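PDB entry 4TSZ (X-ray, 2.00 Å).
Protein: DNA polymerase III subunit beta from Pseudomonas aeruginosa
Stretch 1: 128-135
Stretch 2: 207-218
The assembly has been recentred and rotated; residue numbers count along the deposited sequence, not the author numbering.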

ATOM      1  N   ASN E 128     -10.162 -16.594  34.582  1.00 68.43           N
ATOM      2  CA  ASN E 128     -10.977 -16.630  33.376  1.00 67.56           C
ATOM      3  C   ASN E 128     -12.223 -15.783  33.503  1.00 72.88           C
ATOM      4  O   ASN E 128     -12.917 -15.835  34.521  1.00 74.49           O
ATOM      5  CB  ASN E 128     -11.235 -18.037  32.819  1.00 68.79           C
ATOM      6  CG  ASN E 128     -11.835 -19.071  33.739  1.00 91.82           C
ATOM      7  OD1 ASN E 128     -12.596 -18.791  34.674  1.00 88.91           O
ATOM      8  ND2 ASN E 128     -11.588 -20.319  33.399  1.00 81.43           N
ATOM      9  N   PHE E 129     -12.460 -14.944  32.492  1.00 68.21           N
ATOM     10  CA  PHE E 129     -13.582 -14.012  32.472  1.00 67.98           C
ATOM     11  C   PHE E 129     -14.047 -13.755  31.048  1.00 70.10           C
ATOM     12  O   PHE E 129     -13.303 -13.994  30.097  1.00 67.40           O
ATOM     13  CB  PHE E 129     -13.166 -12.679  33.142  1.00 69.41           C
ATOM     14  CG  PHE E 129     -12.031 -11.937  32.464  1.00 67.99           C
ATOM     15  CD1 PHE E 129     -10.706 -12.178  32.820  1.00 70.16           C
ATOM     16  CD2 PHE E 129     -12.286 -10.984  31.488  1.00 68.14           C
ATOM     17  CE1 PHE E 129      -9.657 -11.492  32.193  1.00 69.27           C
ATOM     18  CE2 PHE E 129     -11.237 -10.306  30.854  1.00 69.29           C
ATOM     19  CZ  PHE E 129      -9.930 -10.554  31.221  1.00 66.82           C
ATOM     20  N   SER E 130     -15.270 -13.234  30.913  1.00 68.05           N
ATOM     21  CA  SER E 130     -15.847 -12.851  29.631  1.00 66.93           C
ATOM     22  C   SER E 130     -15.889 -11.322  29.560  1.00 68.64           C
ATOM     23  O   SER E 130     -16.088 -10.660  30.581  1.00 69.59           O
ATOM     24  CB  SER E 130     -17.244 -13.441  29.475  1.00 72.77           C
ATOM     25  OG  SER E 130     -17.555 -13.590  28.100  1.00 82.71           O
ATOM     26  N   ILE E 131     -15.668 -10.767  28.370  1.00 62.74           N
ATOM     27  CA  ILE E 131     -15.651  -9.320  28.149  1.00 62.13           C
ATOM     28  C   ILE E 131     -16.112  -8.965  26.730  1.00 65.44           C
ATOM     29  O   ILE E 131     -15.912  -9.748  25.804  1.00 65.18           O
ATOM     30  CB  ILE E 131     -14.249  -8.700  28.511  1.00 64.32           C
ATOM     31  CG1 ILE E 131     -14.317  -7.158  28.660  1.00 64.77           C
ATOM     32  CG2 ILE E 131     -13.107  -9.173  27.568  1.00 63.30           C
ATOM     33  CD1 ILE E 131     -13.012  -6.433  28.995  1.00 71.19           C
ATOM     34  N   ALA E 132     -16.720  -7.779  26.563  1.00 62.18           N
ATOM     35  CA  ALA E 132     -17.125  -7.260  25.257  1.00 60.86           C
ATOM     36  C   ALA E 132     -15.856  -7.098  24.407  1.00 62.05           C
ATOM     37  O   ALA E 132     -14.846  -6.595  24.913  1.00 60.23           O
ATOM     38  CB  ALA E 132     -17.801  -5.909  25.424  1.00 62.42           C
ATOM     39  N   GLN E 133     -15.897  -7.570  23.142  1.00 57.90           N
ATOM     40  CA  GLN E 133     -14.774  -7.493  22.202  1.00 56.15           C
ATOM     41  C   GLN E 133     -14.317  -6.046  22.018  1.00 59.60           C
ATOM     42  O   GLN E 133     -13.116  -5.772  21.989  1.00 58.03           O
ATOM     43  CB  GLN E 133     -15.149  -8.115  20.847  1.00 56.68           C
ATOM     44  CG  GLN E 133     -15.170  -9.643  20.854  1.00 64.89           C
ATOM     45  CD  GLN E 133     -15.446 -10.240  19.493  1.00 69.65           C
ATOM     46  OE1 GLN E 133     -14.897  -9.820  18.475  1.00 59.90           O
ATOM     47  NE2 GLN E 133     -16.279 -11.268  19.451  1.00 61.64           N
ATOM     48  N   SER E 134     -15.293  -5.134  21.947  1.00 56.93           N
ATOM     49  CA  SER E 134     -15.156  -3.689  21.795  1.00 56.70           C
ATOM     50  C   SER E 134     -14.328  -3.063  22.936  1.00 57.80           C
ATOM     51  O   SER E 134     -13.511  -2.176  22.674  1.00 54.47           O
ATOM     52  CB  SER E 134     -16.554  -3.062  21.756  1.00 63.62           C
ATOM     53  OG  SER E 134     -16.553  -1.645  21.808  1.00 75.98           O
ATOM     54  N   LYS E 135     -14.575  -3.499  24.197  1.00 55.79           N
ATOM     55  CA  LYS E 135     -13.883  -2.999  25.391  1.00 55.82           C
ATOM     56  C   LYS E 135     -12.427  -3.453  25.402  1.00 58.05           C
ATOM     57  O   LYS E 135     -11.541  -2.648  25.707  1.00 57.70           O
ATOM     58  CB  LYS E 135     -14.590  -3.441  26.680  1.00 59.32           C
ATOM     59  CG  LYS E 135     -15.914  -2.750  26.932  1.00 70.69           C
ATOM     60  CD  LYS E 135     -16.528  -3.214  28.241  1.00 80.35           C
ATOM     61  CE  LYS E 135     -17.880  -2.592  28.479  1.00 86.40           C
ATOM     62  NZ  LYS E 135     -18.402  -2.934  29.824  1.00100.73           N
TER
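Stretch 2 207-218: RLLTEQDGEVGI

Stretch 2 lies on stretch 1 as an antiparallel strand partner, and the loop before it packs against the side chain of Gln133. Residues 207-208 end a helix, 209-214 form loop or turn, and 215-218 are extended. In stretch 1, strand 128-132 leads directly into a helix, with Ala132 at the N-cap position. The two strands approach to 4.6 Å between axes, and their N-to-C directions make an angle of 154°.

The register pairs Phe129 with Ile218, Ser130 with Gly217, Ile131 with Val216, and Ala132 with Glu215. Two of these pairs carry reciprocal backbone hydrogen bonds. Phe129 N donates to Ile218 O at 3.0 Å, and Ile218 N donates to Phe129 O at 2.7 Å. Ile131 N donates to Val216 O at 2.9 Å, and Val216 N to Ile131 O at 2.8 Å. Beyond the last bridge, Gln133 N donates to Gly214 O at 3.0 Å.

Phe129, Ile131, Val216 and Ile218 share one face of the sheet. Ile218 CB sits over the face of the Phe129 ring, 3.9 Å from its centroid. Ile131 CG2 packs against Val216 CG1 at 3.7 Å. Ser130 points to the other face; Ser130 OG lies 3.3 Å from Glu215 CG. The Glu215 side chain points away at CB, but its end comes nearer.

Gln133 is buried and points toward stretch 2. Its amide bridges the loop and the strand: Gln133 OE1 accepts from Glu211 N at 3.2 Å, while Gln133 NE2 donates to Glu215 O at 3.2 Å. Gln133 CG meets Leu209 CD2 at 3.8 Å. Gly214 leaves space for this amide, because an ideal CB there would clash with Gln133 NE2 at 2.6 Å. Nearby, water 1 accepts from Ser134 N at 3.1 Å and lies 2.8 Å from Gly214 O and 3.1 Å from Glu211 O, linking the helix start to the loop.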

ATOM      1  N   ARG E 207      -6.763  -6.919  15.979  1.00 48.58           N
ATOM      2  CA  ARG E 207      -7.280  -7.014  14.614  1.00 49.36           C
ATOM      3  C   ARG E 207      -8.372  -8.076  14.479  1.00 55.90           C
ATOM      4  O   ARG E 207      -9.278  -7.911  13.658  1.00 56.95           O
ATOM      5  CB  ARG E 207      -6.157  -7.259  13.601  1.00 47.13           C
ATOM      6  CG  ARG E 207      -5.268  -6.043  13.361  1.00 54.31           C
ATOM      7  CD  ARG E 207      -4.297  -6.271  12.204  1.00 55.34           C
ATOM      8  NE  ARG E 207      -3.376  -7.388  12.438  1.00 52.36           N
ATOM      9  CZ  ARG E 207      -2.153  -7.258  12.945  1.00 63.67           C
ATOM     10  NH1 ARG E 207      -1.691  -6.061  13.290  1.00 45.51           N
ATOM     11  NH2 ARG E 207      -1.382  -8.325  13.113  1.00 51.15           N
ATOM     12  N   LEU E 208      -8.297  -9.141  15.289  1.00 53.32           N
ATOM     13  CA  LEU E 208      -9.284 -10.221  15.310  1.00 54.33           C
ATOM     14  C   LEU E 208     -10.590  -9.824  16.002  1.00 60.01           C
ATOM     15  O   LEU E 208     -11.628 -10.402  15.684  1.00 61.13           O
ATOM     16  CB  LEU E 208      -8.698 -11.483  15.968  1.00 54.26           C
ATOM     17  CG  LEU E 208      -7.563 -12.200  15.224  1.00 58.74           C
ATOM     18  CD1 LEU E 208      -6.872 -13.211  16.140  1.00 59.10           C
ATOM     19  CD2 LEU E 208      -8.062 -12.893  13.947  1.00 61.78           C
ATOM     20  N   LEU E 209     -10.546  -8.841  16.933  1.00 57.26           N
ATOM     21  CA  LEU E 209     -11.711  -8.384  17.706  1.00 58.72           C
ATOM     22  C   LEU E 209     -12.615  -7.419  16.903  1.00 68.18           C
ATOM     23  O   LEU E 209     -12.793  -6.252  17.270  1.00 68.47           O
ATOM     24  CB  LEU E 209     -11.285  -7.790  19.071  1.00 58.03           C
ATOM     25  CG  LEU E 209     -10.503  -8.700  20.016  1.00 60.39           C
ATOM     26  CD1 LEU E 209      -9.789  -7.892  21.075  1.00 60.26           C
ATOM     27  CD2 LEU E 209     -11.380  -9.766  20.636  1.00 61.90           C
ATOM     28  N   THR E 210     -13.210  -7.942  15.817  1.00 67.10           N
ATOM     29  CA  THR E 210     -14.062  -7.211  14.870  1.00 67.82           C
ATOM     30  C   THR E 210     -15.556  -7.129  15.243  1.00 75.19           C
ATOM     31  O   THR E 210     -16.253  -6.224  14.762  1.00 75.56           O
ATOM     32  CB  THR E 210     -13.834  -7.739  13.441  1.00 75.56           C
ATOM     33  OG1 THR E 210     -14.030  -9.160  13.420  1.00 78.07           O
ATOM     34  CG2 THR E 210     -12.449  -7.393  12.904  1.00 70.51           C
ATOM     35  N   GLU E 211     -16.046  -8.064  16.084  1.00 72.95           N
ATOM     36  CA  GLU E 211     -17.443  -8.120  16.512  1.00 74.79           C
ATOM     37  C   GLU E 211     -17.767  -6.962  17.439  1.00 80.37           C
ATOM     38  O   GLU E 211     -17.520  -7.058  18.643  1.00 80.23           O
ATOM     39  N   GLN E 212     -18.317  -5.863  16.869  1.00 77.55           N
ATOM     40  CA  GLN E 212     -18.714  -4.637  17.576  1.00 77.95           C
ATOM     41  C   GLN E 212     -19.712  -4.935  18.681  1.00 83.17           C
ATOM     42  O   GLN E 212     -19.686  -4.268  19.715  1.00 84.72           O
ATOM     43  N   ASP E 213     -20.565  -5.960  18.473  1.00 78.70           N
ATOM     44  CA  ASP E 213     -21.581  -6.412  19.427  1.00 79.49           C
ATOM     45  C   ASP E 213     -21.154  -7.651  20.239  1.00 79.87           C
ATOM     46  O   ASP E 213     -21.739  -7.915  21.293  1.00 81.26           O
ATOM     47  CB  ASP E 213     -22.898  -6.726  18.690  1.00 83.16           C
ATOM     48  CG  ASP E 213     -23.601  -5.531  18.075  1.00 98.80           C
ATOM     49  OD1 ASP E 213     -23.039  -4.930  17.127  1.00 99.08           O
ATOM     50  OD2 ASP E 213     -24.748  -5.242  18.484  1.00107.76           O
ATOM     51  N   GLY E 214     -20.162  -8.388  19.730  1.00 72.30           N
ATOM     52  CA  GLY E 214     -19.663  -9.646  20.287  1.00 70.00           C
ATOM     53  C   GLY E 214     -18.944  -9.645  21.620  1.00 69.06           C
ATOM     54  O   GLY E 214     -18.501  -8.604  22.120  1.00 67.60           O
ATOM     55  N   GLU E 215     -18.812 -10.859  22.180  1.00 63.06           N
ATOM     56  CA  GLU E 215     -18.158 -11.147  23.447  1.00 61.98           C
ATOM     57  C   GLU E 215     -16.928 -12.032  23.209  1.00 63.24           C
ATOM     58  O   GLU E 215     -16.879 -12.790  22.234  1.00 62.19           O
ATOM     59  CB  GLU E 215     -19.146 -11.878  24.368  1.00 65.18           C
ATOM     60  CG  GLU E 215     -18.942 -11.598  25.847  1.00 76.08           C
ATOM     61  CD  GLU E 215     -19.649 -10.392  26.442  1.00 91.57           C
ATOM     62  OE1 GLU E 215     -20.132  -9.527  25.674  1.00 83.24           O
ATOM     63  OE2 GLU E 215     -19.692 -10.301  27.691  1.00 81.89           O
ATOM     64  N   VAL E 216     -15.940 -11.934  24.105  1.00 57.67           N
ATOM     65  CA  VAL E 216     -14.725 -12.747  24.063  1.00 55.01           C
ATOM     66  C   VAL E 216     -14.439 -13.350  25.449  1.00 57.31           C
ATOM     67  O   VAL E 216     -14.500 -12.649  26.459  1.00 56.70           O
ATOM     68  CB  VAL E 216     -13.503 -12.017  23.415  1.00 56.99           C
ATOM     69  CG1 VAL E 216     -13.111 -10.747  24.177  1.00 56.87           C
ATOM     70  CG2 VAL E 216     -12.304 -12.952  23.236  1.00 55.46           C
ATOM     71  N   GLY E 217     -14.184 -14.650  25.470  1.00 53.29           N
ATOM     72  CA  GLY E 217     -13.808 -15.362  26.677  1.00 53.83           C
ATOM     73  C   GLY E 217     -12.301 -15.294  26.820  1.00 56.11           C
ATOM     74  O   GLY E 217     -11.581 -15.641  25.881  1.00 54.07           O
ATOM     75  N   ILE E 218     -11.815 -14.817  27.976  1.00 53.01           N
ATOM     76  CA  ILE E 218     -10.380 -14.686  28.242  1.00 51.76           C
ATOM     77  C   ILE E 218      -9.928 -15.655  29.320  1.00 56.73           C
ATOM     78  O   ILE E 218     -10.599 -15.794  30.345  1.00 57.48           O
ATOM     79  CB  ILE E 218      -9.974 -13.217  28.597  1.00 54.46           C
ATOM     80  CG1 ILE E 218     -10.331 -12.210  27.467  1.00 53.70           C
ATOM     81  CG2 ILE E 218      -8.494 -13.092  29.037  1.00 53.84           C
ATOM     82  CD1 ILE E 218      -9.635 -12.402  26.115  1.00 56.02           C
TER
HETATM   83  O   HOH W   1     -18.252  -5.878  21.436  1.00 52.21           O